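Local coordinates for Two-component system sensor histidine kinase (Bacteroides thetaiotaomicron, PDB 3OTT), which probably senses saccharides through this extracellular beta-propeller and beta-sandwich region and passes the signal on by phosphorylating histidine in a phosphorelay, at residues K690-L695 with K700-L705. Numbering follows the deposited sequence.
Sequences KFVYRL and KEWNFL
R694 and W702 meet through their torsions. R694 sets CG between its backbone N and carbonyl carbon (chi1 63°) and runs on extended to CD, which lies on the indole. The bend at chi3 then turns the guanidinium over the five-membered ring. W702 holds CG beside its own backbone N (chi1 -77°), and its ring reaches across the neighbouring strand. The two residues belong to a beta hairpin in the Y_Y_Y domain, the beta-sandwich that follows the propellers. Strand 703-704 is an outermost strand of its sheet, and strand 691-696 lies between it and strand 720-728.

The indole is clasped from both faces. R694 CD sits 3.5 Å from the centroid of the W702 six-membered ring. R694 CZ lies over the five-membered ring in a cation-pi contact. The guanidinium stands almost perpendicular to the ring, its plane turned 87° from it, with NH1 nearest the indole. V692 CG2 covers the opposite face. With an alanine at W702, V692 CG2 and the R694 chain would probably lose the ring they share, and the guanidinium would be freer to swing. W702 also touches I725 and P735.

V692 and F704 form a non-hydrogen-bonded antiparallel pair. Their side chains lie side by side, and V692 CG1 packs over the phenyl face, 3.9 Å from the F704 ring centroid. On the other face of the sheet, N703 CB sits over the Y693 ring, 3.6 Å from its centroid. L705 CD2 approaches Y693 CE1 at 3.7 Å. This side faces strand 711-714, where Y693 meets I712 and Y714.

Y693 and N703 are a hydrogen-bonded antiparallel pair. Y693 N donates to N703 O at 3.0 Å. N703 N returns a bond to Y693 O at 2.7 Å. The ladder ends at F691 O, which accepts L705 N at 3.2 Å and a water that also accepts from L705 N.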
loop_
_atom_site.group_PDB
_atom_site.type_symbol
_atom_site.label_atom_id
_atom_site.label_comp_id
_atom_site.label_asym_id
_atom_site.label_seq_id
_atom_site.Cartn_x
_atom_site.Cartn_y
_atom_site.Cartn_z
ATOM N N LYS B 690 -13.124 -31.153 9.865
ATOM C CA LYS B 690 -12.778 -32.520 10.229
ATOM C C LYS B 690 -11.313 -32.784 9.921
ATOM O O LYS B 690 -10.808 -32.358 8.889
ATOM C CB LYS B 690 -13.678 -33.492 9.467
ATOM C CG LYS B 690 -15.078 -33.585 10.062
ATOM C CD LYS B 690 -16.102 -34.223 9.107
ATOM C CE LYS B 690 -17.471 -34.321 9.823
ATOM N NZ LYS B 690 -18.624 -34.763 8.938
ATOM N N PHE B 691 -10.626 -33.470 10.832
ATOM C CA PHE B 691 -9.172 -33.698 10.706
ATOM C C PHE B 691 -8.768 -35.190 10.680
ATOM O O PHE B 691 -9.459 -36.055 11.195
ATOM C CB PHE B 691 -8.404 -32.886 11.795
ATOM C CG PHE B 691 -8.632 -31.350 11.684
ATOM C CD1 PHE B 691 -7.838 -30.585 10.874
ATOM C CD2 PHE B 691 -9.714 -30.738 12.315
ATOM C CE1 PHE B 691 -8.081 -29.210 10.708
ATOM C CE2 PHE B 691 -9.980 -29.343 12.166
ATOM C CZ PHE B 691 -9.173 -28.587 11.385
ATOM N N VAL B 692 -7.659 -35.478 10.028
ATOM C CA VAL B 692 -7.061 -36.786 10.048
ATOM C C VAL B 692 -5.657 -36.607 10.591
ATOM O O VAL B 692 -5.080 -35.504 10.526
ATOM C CB VAL B 692 -7.023 -37.463 8.627
ATOM C CG1 VAL B 692 -8.391 -38.067 8.261
ATOM C CG2 VAL B 692 -6.577 -36.509 7.564
ATOM N N TYR B 693 -5.124 -37.671 11.191
ATOM C CA TYR B 693 -3.785 -37.627 11.761
ATOM C C TYR B 693 -3.144 -38.977 11.682
ATOM O O TYR B 693 -3.844 -40.015 11.633
ATOM C CB TYR B 693 -3.819 -37.146 13.222
ATOM C CG TYR B 693 -4.457 -38.088 14.224
ATOM C CD1 TYR B 693 -5.834 -38.114 14.409
ATOM C CD2 TYR B 693 -3.678 -38.922 15.000
ATOM C CE1 TYR B 693 -6.431 -38.981 15.334
ATOM C CE2 TYR B 693 -4.249 -39.820 15.930
ATOM C CZ TYR B 693 -5.613 -39.840 16.091
ATOM O OH TYR B 693 -6.161 -40.693 16.997
ATOM N N ARG B 694 -1.820 -38.986 11.728
ATOM C CA ARG B 694 -1.063 -40.231 11.788
ATOM C C ARG B 694 0.284 -39.956 12.441
ATOM O O ARG B 694 0.818 -38.840 12.322
ATOM C CB ARG B 694 -0.870 -40.824 10.386
ATOM C CG ARG B 694 -0.064 -39.940 9.460
ATOM C CD ARG B 694 -0.301 -40.338 8.006
ATOM N NE ARG B 694 0.355 -41.609 7.674
ATOM C CZ ARG B 694 -0.092 -42.454 6.753
ATOM N NH1 ARG B 694 -1.197 -42.181 6.055
ATOM N NH2 ARG B 694 0.560 -43.575 6.521
ATOM N N LEU B 695 0.830 -40.952 13.138
ATOM C CA LEU B 695 2.150 -40.783 13.697
ATOM C C LEU B 695 3.168 -41.679 12.971
ATOM O O LEU B 695 3.201 -42.870 13.214
ATOM C CB LEU B 695 2.123 -41.041 15.234
ATOM C CG LEU B 695 3.430 -40.856 16.024
ATOM C CD1 LEU B 695 3.852 -39.417 15.966
ATOM C CD2 LEU B 695 3.366 -41.344 17.483
ATOM N N LYS B 700 0.363 -46.850 10.366
ATOM C CA LYS B 700 0.501 -47.228 8.979
ATOM C C LYS B 700 -0.539 -46.508 8.129
ATOM O O LYS B 700 -0.452 -46.506 6.883
ATOM C CB LYS B 700 0.283 -48.749 8.820
ATOM C CG LYS B 700 1.499 -49.616 9.184
ATOM C CD LYS B 700 1.288 -51.086 8.694
ATOM C CE LYS B 700 1.335 -51.182 7.131
ATOM N NZ LYS B 700 0.812 -52.489 6.597
ATOM N N GLU B 701 -1.577 -46.027 8.808
ATOM C CA GLU B 701 -2.741 -45.472 8.145
ATOM C C GLU B 701 -3.173 -44.218 8.855
ATOM O O GLU B 701 -2.768 -43.958 9.979
ATOM C CB GLU B 701 -3.930 -46.459 8.142
ATOM C CG GLU B 701 -3.626 -47.885 7.673
ATOM C CD GLU B 701 -3.526 -48.044 6.175
ATOM O OE1 GLU B 701 -3.307 -49.200 5.741
ATOM O OE2 GLU B 701 -3.656 -47.049 5.430
ATOM N N TRP B 702 -4.032 -43.459 8.195
ATOM C CA TRP B 702 -4.664 -42.283 8.790
ATOM C C TRP B 702 -5.631 -42.638 9.928
ATOM O O TRP B 702 -6.283 -43.654 9.894
ATOM C CB TRP B 702 -5.430 -41.581 7.691
ATOM C CG TRP B 702 -4.584 -40.770 6.721
ATOM C CD1 TRP B 702 -4.419 -41.012 5.387
ATOM C CD2 TRP B 702 -3.824 -39.589 7.007
ATOM N NE1 TRP B 702 -3.614 -40.055 4.822
ATOM C CE2 TRP B 702 -3.231 -39.170 5.789
ATOM C CE3 TRP B 702 -3.605 -38.829 8.167
ATOM C CZ2 TRP B 702 -2.413 -38.023 5.690
ATOM C CZ3 TRP B 702 -2.778 -37.668 8.067
ATOM C CH2 TRP B 702 -2.205 -37.282 6.833
ATOM N N ASN B 703 -5.735 -41.784 10.938
ATOM C CA ASN B 703 -6.755 -41.933 11.945
ATOM C C ASN B 703 -7.699 -40.755 11.767
ATOM O O ASN B 703 -7.268 -39.705 11.336
ATOM C CB ASN B 703 -6.126 -41.905 13.335
ATOM C CG ASN B 703 -5.044 -42.990 13.527
ATOM O OD1 ASN B 703 -3.839 -42.735 13.347
ATOM N ND2 ASN B 703 -5.470 -44.181 13.894
ATOM N N PHE B 704 -8.970 -40.937 12.115
ATOM C CA PHE B 704 -9.999 -39.907 11.996
ATOM C C PHE B 704 -10.417 -39.367 13.350
ATOM O O PHE B 704 -10.486 -40.110 14.322
ATOM C CB PHE B 704 -11.207 -40.489 11.282
ATOM C CG PHE B 704 -10.899 -40.923 9.907
ATOM C CD1 PHE B 704 -10.200 -42.117 9.682
ATOM C CD2 PHE B 704 -11.237 -40.119 8.823
ATOM C CE1 PHE B 704 -9.864 -42.488 8.389
ATOM C CE2 PHE B 704 -10.903 -40.480 7.525
ATOM C CZ PHE B 704 -10.226 -41.663 7.295
ATOM N N LEU B 705 -10.691 -38.073 13.419
ATOM C CA LEU B 705 -11.093 -37.481 14.711
ATOM C C LEU B 705 -12.606 -37.478 15.072
ATOM O O LEU B 705 -13.022 -38.033 16.116
ATOM C CB LEU B 705 -10.427 -36.118 14.935
ATOM C CG LEU B 705 -9.008 -36.228 15.513
ATOM C CD1 LEU B 705 -8.259 -34.909 15.486
ATOM C CD2 LEU B 705 -8.990 -36.831 16.951
HETATM O O HOH W 1 -11.882 -36.793 10.849
#